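Local coordinates for protein phosphoribosylaminoimidazole-succinocarboxamide synthase (Thermotoga maritima, PDB 1KUT) that catalyses the ATP-dependent joining of L-aspartate to a carboxylated aminoimidazole ribonucleotide, giving SAICAR in de novo purine biosynthesis, at residues B[88-93]-B[104-109]; B[168-173]-B[183-188]. One frame throughout, in Å; residues are numbered along the deposited sequence.

Interaction 1 of 2, residues B[88-93]-B[104-109]; sequences LKKAGS and EDLPVP
The carbonyl oxygen of Glu104 is gripped by one hydrogen bond, from Lys90 N to Glu104 O at 2.7 Å, which arrives nearly along the C=O axis and is close to straight (166°). It belongs to the end of the antiparallel pairing of strands 78-87 and 105-115, where the first chain turns a corner at Leu88 and Lys89 faces Asp105 as a non-hydrogen-bonded pair. On the far side of that pair Leu106 N bonds to Leu88 O at 3.0 Å, more bent and from above the carbonyl plane. Two lysine-carboxylate pairs flank the backbone bonds. The Lys89 chain runs alongside Asp105, extended until a turn at chi4 (-52°) brings NZ onto Asp105 OD2 at 2.6 Å, above the carboxylate plane. Lys90 stays extended beyond CG and lies beside the equally extended Glu104, so the two meet at their tips, NZ to OE2, in a salt bridge whose hydrogen bond is weak. Nearer the backbone than its ammonium, Lys90 CG packs against Leu106 CD2 at 3.6 Å. The pairing is anchored to a third strand by backbone bonds of Leu88 and Lys89 to Trp167. At the other end, the Leu88 side chain crosses Pro109 obliquely, CD1 touching CB at 3.9 Å.

Interaction 2 of 2, residues B[168-173]-B[183-188]; sequences DIKYEF and LGDEIS
Leu183 CD1 touches the rings of both Tyr171 and Phe173, on the neighbouring strand, and here the contact is tightest. With CG anti to the backbone N (chi1 -180°), the leucine sends this methyl to Tyr171 CD1 at 3.5 Å, meeting that ring obliquely. The same methyl lies over one face of the Phe173 ring, offset toward its rim and 4.1 Å from CZ. Both side chains reach helix 138-160, Phe173 packing on Ala147 and Tyr171 bonding through its hydroxyl to Thr152. One backbone bond closes this end, Gly184 N to Glu172 O at 2.7 Å, in the carbonyl plane and fairly straight. It borders the non-hydrogen-bonded pair Phe173-Leu183, part of the antiparallel hairpin formed by strands 164-175 and 181-183. Past Gly184 the second chain leaves the strand, and direct backbone pairing gives way to water. One water donates to Lys170 O and Glu186 O, 2.8 Å from each, bridging the opened chains; another sits between Lys170 O and Asp185 OD2. Beside these waters the charged groups are more loosely set. The Glu172 and Asp185 carboxylates stack with planes 21° apart, OE1 to OD1 at 3.8 Å, a like-charge approach that would be unfavourable alone and is probably eased by Lys170 and Lys116. Lys170, bent at chi2 and chi3, brings NZ to Glu172 OE2 at 3.1 Å, above the carboxylate plane, and crosses Asp185 at about a right angle in a longer salt bridge to OD2. Lys116 supplies a second cation to Glu172 OE2. Further along the loop, Ile169 CD1 touches Ile187 CG2 at 4.2 Å, and Ile187 continues onto Leu50 and Leu54 of helix 39-55.

Interactions 1 and 2 follow one another along the chain, both segments of interaction 1 preceding those of interaction 2 in sequence, and their centres lie 18 Å apart. Both belong to the same antiparallel sheet, in which strand 78-87 sits between 105-115 and 164-175. Interaction 1 lies at the surface, where 78-87 ends; interaction 2 is buried near the centre of the chain, on the strand that pairs with the other side of 78-87. The two meet where Ala91 CB packs on Asp168 OD2, 4.0 Å away. Helix 138-160 receives side chains from both, Leu88 and Ile169 each touching Thr152, so the two contacts share one helix as a packing partner.

Interaction 1 of 2, residues B[88-93]-B[104-109]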
loop_
_atom_site.group_PDB
_atom_site.type_symbol
_atom_site.label_atom_id
_atom_site.label_comp_id
_atom_site.label_asym_id
_atom_site.label_seq_id
_atom_site.Cartn_x
_atom_site.Cartn_y
_atom_site.Cartn_z
ATOM N N LEU B 88 -2.720 -12.040 -11.126
ATOM C CA LEU B 88 -2.910 -12.193 -12.551
ATOM C C LEU B 88 -4.390 -11.969 -12.823
ATOM O O LEU B 88 -4.779 -11.546 -13.912
ATOM C CB LEU B 88 -2.514 -13.611 -12.980
ATOM C CG LEU B 88 -1.154 -13.827 -13.653
ATOM C CD1 LEU B 88 -0.101 -12.996 -12.994
ATOM C CD2 LEU B 88 -0.794 -15.301 -13.594
ATOM N N LYS B 89 -5.212 -12.263 -11.824
ATOM C CA LYS B 89 -6.650 -12.098 -11.939
ATOM C C LYS B 89 -7.179 -11.477 -10.664
ATOM O O LYS B 89 -6.617 -11.680 -9.587
ATOM C CB LYS B 89 -7.341 -13.439 -12.174
ATOM C CG LYS B 89 -6.947 -14.138 -13.475
ATOM C CD LYS B 89 -7.878 -15.301 -13.777
ATOM C CE LYS B 89 -7.413 -16.100 -14.997
ATOM N NZ LYS B 89 -7.163 -15.254 -16.199
ATOM N N LYS B 90 -8.261 -10.718 -10.793
ATOM C CA LYS B 90 -8.864 -10.042 -9.652
ATOM C C LYS B 90 -9.501 -11.039 -8.703
ATOM O O LYS B 90 -10.410 -11.768 -9.086
ATOM C CB LYS B 90 -9.940 -9.056 -10.119
ATOM C CG LYS B 90 -9.471 -7.962 -11.057
ATOM C CD LYS B 90 -10.660 -7.085 -11.452
ATOM C CE LYS B 90 -10.292 -6.024 -12.489
ATOM N NZ LYS B 90 -11.516 -5.359 -13.060
ATOM N N ALA B 91 -9.045 -11.051 -7.455
ATOM C CA ALA B 91 -9.594 -11.963 -6.468
ATOM C C ALA B 91 -9.222 -11.577 -5.044
ATOM O O ALA B 91 -8.280 -10.814 -4.816
ATOM C CB ALA B 91 -9.117 -13.356 -6.756
ATOM N N GLY B 92 -9.981 -12.103 -4.085
ATOM C CA GLY B 92 -9.714 -11.840 -2.678
ATOM C C GLY B 92 -9.773 -10.408 -2.163
ATOM O O GLY B 92 -10.743 -9.681 -2.397
ATOM N N SER B 93 -8.730 -10.016 -1.436
ATOM C CA SER B 93 -8.645 -8.686 -0.863
ATOM C C SER B 93 -8.563 -7.648 -1.970
ATOM O O SER B 93 -8.736 -6.445 -1.723
ATOM C CB SER B 93 -7.403 -8.576 0.009
ATOM O OG SER B 93 -6.236 -8.581 -0.799
ATOM N N GLU B 104 -11.808 -11.796 -13.027
ATOM C CA GLU B 104 -11.461 -10.992 -14.191
ATOM C C GLU B 104 -9.956 -10.904 -14.279
ATOM O O GLU B 104 -9.258 -10.816 -13.263
ATOM C CB GLU B 104 -12.036 -9.565 -14.128
ATOM C CG GLU B 104 -11.778 -8.791 -15.450
ATOM C CD GLU B 104 -12.244 -7.331 -15.444
ATOM O OE1 GLU B 104 -13.452 -7.088 -15.231
ATOM O OE2 GLU B 104 -11.397 -6.427 -15.661
ATOM N N ASP B 105 -9.463 -10.927 -15.508
ATOM C CA ASP B 105 -8.040 -10.851 -15.756
ATOM C C ASP B 105 -7.589 -9.425 -15.492
ATOM O O ASP B 105 -8.400 -8.493 -15.484
ATOM C CB ASP B 105 -7.752 -11.208 -17.215
ATOM C CG ASP B 105 -8.471 -12.466 -17.656
ATOM O OD1 ASP B 105 -8.740 -12.600 -18.865
ATOM O OD2 ASP B 105 -8.764 -13.321 -16.795
ATOM N N LEU B 106 -6.295 -9.269 -15.256
ATOM C CA LEU B 106 -5.718 -7.961 -15.052
ATOM C C LEU B 106 -5.078 -7.744 -16.405
ATOM O O LEU B 106 -4.871 -8.707 -17.137
ATOM C CB LEU B 106 -4.662 -8.003 -13.942
ATOM C CG LEU B 106 -5.248 -8.210 -12.540
ATOM C CD1 LEU B 106 -4.133 -8.280 -11.512
ATOM C CD2 LEU B 106 -6.218 -7.060 -12.218
ATOM N N PRO B 107 -4.778 -6.486 -16.773
ATOM C CA PRO B 107 -4.156 -6.229 -18.075
ATOM C C PRO B 107 -2.727 -6.732 -18.022
ATOM O O PRO B 107 -2.174 -7.183 -19.019
ATOM C CB PRO B 107 -4.218 -4.714 -18.182
ATOM C CG PRO B 107 -3.938 -4.300 -16.751
ATOM C CD PRO B 107 -4.855 -5.246 -15.975
ATOM N N VAL B 108 -2.136 -6.641 -16.836
ATOM C CA VAL B 108 -0.766 -7.077 -16.611
ATOM C C VAL B 108 -0.641 -7.612 -15.177
ATOM O O VAL B 108 -1.550 -7.440 -14.359
ATOM C CB VAL B 108 0.219 -5.904 -16.831
ATOM C CG1 VAL B 108 -0.017 -5.293 -18.205
ATOM C CG2 VAL B 108 0.040 -4.850 -15.756
ATOM N N PRO B 109 0.475 -8.289 -14.864
ATOM C CA PRO B 109 0.650 -8.823 -13.512
ATOM C C PRO B 109 0.875 -7.724 -12.469
ATOM O O PRO B 109 1.747 -6.861 -12.620
ATOM C CB PRO B 109 1.868 -9.736 -13.653
ATOM C CG PRO B 109 1.841 -10.131 -15.119
ATOM C CD PRO B 109 1.499 -8.825 -15.778
#

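Interaction 2 of 2, residues B[168-173]-B[183-188]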
loop_
_atom_site.group_PDB
_atom_site.type_symbol
_atom_site.label_atom_id
_atom_site.label_comp_id
_atom_site.label_asym_id
_atom_site.label_seq_id
_atom_site.Cartn_x
_atom_site.Cartn_y
_atom_site.Cartn_z
ATOM N N ASP B 168 -3.485 -15.940 -8.543
ATOM C CA ASP B 168 -2.527 -15.138 -7.799
ATOM C C ASP B 168 -1.723 -16.053 -6.892
ATOM O O ASP B 168 -2.086 -17.212 -6.672
ATOM C CB ASP B 168 -3.215 -14.052 -6.982
ATOM C CG ASP B 168 -4.263 -14.597 -6.058
ATOM O OD1 ASP B 168 -4.054 -15.702 -5.513
ATOM O OD2 ASP B 168 -5.293 -13.909 -5.859
ATOM N N ILE B 169 -0.632 -15.523 -6.356
ATOM C CA ILE B 169 0.249 -16.319 -5.533
ATOM C C ILE B 169 1.045 -15.376 -4.654
ATOM O O ILE B 169 1.297 -14.245 -5.038
ATOM C CB ILE B 169 1.186 -17.147 -6.472
ATOM C CG1 ILE B 169 2.197 -17.958 -5.667
ATOM C CG2 ILE B 169 1.916 -16.216 -7.434
ATOM C CD1 ILE B 169 2.874 -18.997 -6.486
ATOM N N LYS B 170 1.416 -15.832 -3.464
ATOM C CA LYS B 170 2.199 -15.018 -2.540
ATOM C C LYS B 170 3.590 -15.634 -2.347
ATOM O O LYS B 170 3.718 -16.855 -2.217
ATOM C CB LYS B 170 1.501 -14.944 -1.180
ATOM C CG LYS B 170 2.313 -14.177 -0.139
ATOM C CD LYS B 170 2.173 -14.779 1.252
ATOM C CE LYS B 170 2.605 -16.250 1.281
ATOM N NZ LYS B 170 3.038 -16.682 2.645
ATOM N N TYR B 171 4.620 -14.790 -2.328
ATOM C CA TYR B 171 6.003 -15.243 -2.125
ATOM C C TYR B 171 6.627 -14.578 -0.900
ATOM O O TYR B 171 6.064 -13.650 -0.311
ATOM C CB TYR B 171 6.882 -14.883 -3.327
ATOM C CG TYR B 171 6.380 -15.413 -4.662
ATOM C CD1 TYR B 171 6.441 -16.775 -4.966
ATOM C CD2 TYR B 171 5.844 -14.548 -5.616
ATOM C CE1 TYR B 171 5.980 -17.257 -6.185
ATOM C CE2 TYR B 171 5.382 -15.018 -6.842
ATOM C CZ TYR B 171 5.458 -16.367 -7.115
ATOM O OH TYR B 171 5.043 -16.828 -8.332
ATOM N N GLU B 172 7.800 -15.080 -0.535
ATOM C CA GLU B 172 8.614 -14.566 0.559
ATOM C C GLU B 172 10.056 -14.814 0.138
ATOM O O GLU B 172 10.408 -15.912 -0.296
ATOM C CB GLU B 172 8.283 -15.263 1.884
ATOM C CG GLU B 172 7.018 -14.700 2.557
ATOM C CD GLU B 172 6.673 -15.381 3.880
ATOM O OE1 GLU B 172 7.603 -15.815 4.600
ATOM O OE2 GLU B 172 5.464 -15.464 4.210
ATOM N N PHE B 173 10.874 -13.772 0.230
ATOM C CA PHE B 173 12.273 -13.843 -0.169
ATOM C C PHE B 173 13.233 -13.593 0.981
ATOM O O PHE B 173 12.848 -13.055 2.039
ATOM C CB PHE B 173 12.576 -12.824 -1.262
ATOM C CG PHE B 173 11.831 -13.055 -2.550
ATOM C CD1 PHE B 173 10.510 -12.630 -2.692
ATOM C CD2 PHE B 173 12.472 -13.640 -3.637
ATOM C CE1 PHE B 173 9.833 -12.775 -3.895
ATOM C CE2 PHE B 173 11.813 -13.796 -4.845
ATOM C CZ PHE B 173 10.473 -13.354 -4.973
ATOM N N LEU B 183 14.135 -17.097 -3.149
ATOM C CA LEU B 183 12.765 -17.448 -2.823
ATOM C C LEU B 183 12.786 -18.417 -1.646
ATOM O O LEU B 183 13.419 -19.465 -1.701
ATOM C CB LEU B 183 12.080 -18.117 -4.022
ATOM C CG LEU B 183 10.615 -18.509 -3.755
ATOM C CD1 LEU B 183 9.730 -17.269 -3.864
ATOM C CD2 LEU B 183 10.157 -19.570 -4.744
ATOM N N GLY B 184 12.112 -18.048 -0.566
ATOM C CA GLY B 184 12.052 -18.926 0.585
ATOM C C GLY B 184 10.645 -19.480 0.686
ATOM O O GLY B 184 9.978 -19.718 -0.325
ATOM N N ASP B 185 10.198 -19.673 1.913
ATOM C CA ASP B 185 8.872 -20.180 2.219
ATOM C C ASP B 185 8.457 -21.406 1.424
ATOM O O ASP B 185 9.215 -22.369 1.342
ATOM C CB ASP B 185 7.834 -19.077 2.054
ATOM C CG ASP B 185 6.617 -19.298 2.947
ATOM O OD1 ASP B 185 6.813 -19.469 4.166
ATOM O OD2 ASP B 185 5.476 -19.304 2.441
ATOM N N GLU B 186 7.266 -21.384 0.836
ATOM C CA GLU B 186 6.773 -22.540 0.094
ATOM C C GLU B 186 5.988 -22.167 -1.168
ATOM O O GLU B 186 5.928 -20.995 -1.562
ATOM C CB GLU B 186 5.886 -23.387 1.013
ATOM C CG GLU B 186 4.536 -22.738 1.388
ATOM C CD GLU B 186 3.672 -23.613 2.315
ATOM O OE1 GLU B 186 3.892 -23.601 3.551
ATOM O OE2 GLU B 186 2.779 -24.326 1.808
ATOM N N ILE B 187 5.397 -23.180 -1.797
ATOM C CA ILE B 187 4.590 -22.988 -2.987
ATOM C C ILE B 187 3.553 -24.098 -3.031
ATOM O O ILE B 187 3.799 -25.175 -3.578
ATOM C CB ILE B 187 5.418 -23.048 -4.282
ATOM C CG1 ILE B 187 6.543 -22.019 -4.262
ATOM C CG2 ILE B 187 4.528 -22.717 -5.451
ATOM C CD1 ILE B 187 7.363 -22.007 -5.550
ATOM N N SER B 188 2.380 -23.838 -2.462
ATOM C CA SER B 188 1.335 -24.849 -2.441
ATOM C C SER B 188 -0.013 -24.169 -2.413
ATOM O O SER B 188 -0.088 -22.944 -2.449
ATOM C CB SER B 188 1.489 -25.715 -1.194
ATOM O OG SER B 188 1.259 -24.927 -0.029
HETATM O O HOH W 1 4.211 -19.462 -3.241
HETATM O O HOH W 2 5.036 -17.786 0.322
HETATM O O HOH W 3 7.571 -18.502 -1.115
#